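Local coordinates for protein serine protease pet (Escherichia coli, PDB 4OM9) that acts as a secreted serine protease, an autotransporter enterotoxin of enteroaggregative Escherichia coli whose likely target is the cytoskeletal protein alpha-fodrin, at residues 692-697 with 713-718. Residues are numbered along the deposited sequence; the frame is centred on the assembly and turned at random.
Sequences TASSSL and GATEST
Ser694 meets the 713-718 loop almost single-handedly, pressing its carbonyl oxygen against the backbone of Gly713 and Ala714, with its CA-CB bond directed at the loop and CB resting by the Glu716 carboxylate. No direct hydrogen bond crosses between the segments. The tightest approach is a CA-H...O contact, with CA of Ala714 3.1 Å from O of Ser694 and an angle of 127° at the hydrogen. The amide of Ala714 is nearly as near that oxygen, but it is badly angled for a hydrogen bond, and the bent C-H...O contact is at most a weak polar attraction. The methyl CB of Ala714 flanks the same carbonyl, 3.7 Å from O of Ser694.

The side chains meet more loosely. Ser694 CB faces the carboxylate of Glu716, 3.9 Å from OE2, and lies 3.8 Å from O of Gly713. The Glu716 chain is bent: CG sits between the backbone N and the carbonyl carbon (chi1 35°), and a further bend at chi2 (-101°) sets the carboxylate alongside CB of Ser694. A water then joins the two polar ends, 2.9 Å from OG of Ser694 and donating to OE1 of Glu716 at 3.1 Å. Ser694 OG also shares a weak hydrogen bond with OG1 of Thr712, and Glu716 also touches Asn673.

In the fold, this is a corner of the parallel beta-helix, the stalk of the passenger domain. Strands 690-693 and 708-712 are parallel neighbours on successive coils, joined by backbone bonds of Ala693 to Thr710 and Thr712. Just past these strands the ladder gives way: 692-697 turns toward strand 697-699, whereas 713-718 departs into the longer loop that ends at strand 725-729. With no N-H from the loop bonded to the Ser694 carbonyl, and one water linking the side chains, the strand bonds before the turn tie the coils here, and the loop's hold on Ser694 is probably weak and adaptable.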
loop_
_atom_site.group_PDB
_atom_site.type_symbol
_atom_site.label_atom_id
_atom_site.label_comp_id
_atom_site.label_asym_id
_atom_site.label_seq_id
_atom_site.Cartn_x
_atom_site.Cartn_y
_atom_site.Cartn_z
ATOM N N THR A 692 6.200 12.142 16.881
ATOM C CA THR A 692 5.729 12.025 18.251
ATOM C C THR A 692 6.353 10.795 18.898
ATOM O O THR A 692 6.233 9.678 18.382
ATOM C CB THR A 692 4.193 11.912 18.324
ATOM O OG1 THR A 692 3.592 12.856 17.424
ATOM C CG2 THR A 692 3.705 12.162 19.741
ATOM N N ALA A 693 7.026 10.998 20.022
ATOM C CA ALA A 693 7.649 9.893 20.737
ATOM C C ALA A 693 7.010 9.705 22.111
ATOM O O ALA A 693 7.358 10.398 23.060
ATOM C CB ALA A 693 9.142 10.128 20.870
ATOM N N SER A 694 6.080 8.764 22.210
ATOM C CA SER A 694 5.346 8.525 23.446
ATOM C C SER A 694 6.081 7.516 24.305
ATOM O O SER A 694 5.618 7.113 25.374
ATOM C CB SER A 694 3.930 8.031 23.142
ATOM O OG SER A 694 3.253 8.933 22.281
ATOM N N SER A 695 7.240 7.109 23.813
ATOM C CA SER A 695 8.041 6.088 24.459
ATOM C C SER A 695 9.440 6.646 24.659
ATOM O O SER A 695 9.887 7.476 23.866
ATOM C CB SER A 695 8.056 4.809 23.606
ATOM O OG SER A 695 8.796 3.773 24.222
ATOM N N SER A 696 10.124 6.201 25.706
ATOM C CA SER A 696 11.466 6.702 26.027
ATOM C C SER A 696 12.428 6.748 24.834
ATOM O O SER A 696 12.491 5.809 24.036
ATOM C CB SER A 696 12.100 5.845 27.124
ATOM O OG SER A 696 11.615 6.174 28.408
ATOM N N LEU A 697 13.187 7.833 24.727
ATOM C CA LEU A 697 14.218 7.933 23.706
ATOM C C LEU A 697 15.545 8.427 24.280
ATOM O O LEU A 697 15.658 9.575 24.688
ATOM C CB LEU A 697 13.763 8.850 22.578
ATOM C CG LEU A 697 14.770 9.071 21.449
ATOM C CD1 LEU A 697 14.079 8.977 20.104
ATOM C CD2 LEU A 697 15.455 10.421 21.599
ATOM N N GLY A 713 4.686 11.180 27.760
ATOM C CA GLY A 713 4.618 9.932 28.497
ATOM C C GLY A 713 3.913 8.866 27.693
ATOM O O GLY A 713 3.264 9.169 26.693
ATOM N N ALA A 714 4.040 7.614 28.116
ATOM C CA ALA A 714 3.335 6.533 27.435
ATOM C C ALA A 714 1.837 6.707 27.645
ATOM O O ALA A 714 1.311 6.406 28.712
ATOM C CB ALA A 714 3.799 5.177 27.938
ATOM N N THR A 715 1.155 7.221 26.627
ATOM C CA THR A 715 -0.284 7.436 26.712
ATOM C C THR A 715 -1.020 6.153 26.354
ATOM O O THR A 715 -2.218 6.166 26.074
ATOM C CB THR A 715 -0.748 8.586 25.790
ATOM O OG1 THR A 715 -2.142 8.847 26.002
ATOM C CG2 THR A 715 -0.509 8.239 24.326
ATOM N N GLU A 716 -0.288 5.042 26.372
ATOM C CA GLU A 716 -0.866 3.740 26.064
ATOM C C GLU A 716 -1.051 2.894 27.327
ATOM O O GLU A 716 -1.668 3.342 28.294
ATOM C CB GLU A 716 -0.005 2.992 25.031
ATOM C CG GLU A 716 1.505 3.226 25.138
ATOM C CD GLU A 716 2.035 4.218 24.106
ATOM O OE1 GLU A 716 1.216 4.923 23.477
ATOM O OE2 GLU A 716 3.273 4.291 23.923
ATOM N N SER A 717 -0.516 1.673 27.298
ATOM C CA SER A 717 -0.742 0.662 28.336
ATOM C C SER A 717 -2.235 0.327 28.485
ATOM O O SER A 717 -2.676 -0.748 28.072
ATOM C CB SER A 717 -0.151 1.109 29.683
ATOM O OG SER A 717 1.225 0.766 29.781
ATOM N N THR A 718 -3.009 1.244 29.064
ATOM C CA THR A 718 -4.440 1.020 29.284
ATOM C C THR A 718 -5.250 1.663 28.156
ATOM O O THR A 718 -4.721 2.472 27.399
ATOM C CB THR A 718 -4.885 1.584 30.668
ATOM O OG1 THR A 718 -3.987 1.128 31.691
ATOM C CG2 THR A 718 -6.316 1.190 31.037
HETATM O O HOH W 1 1.675 6.800 20.998
#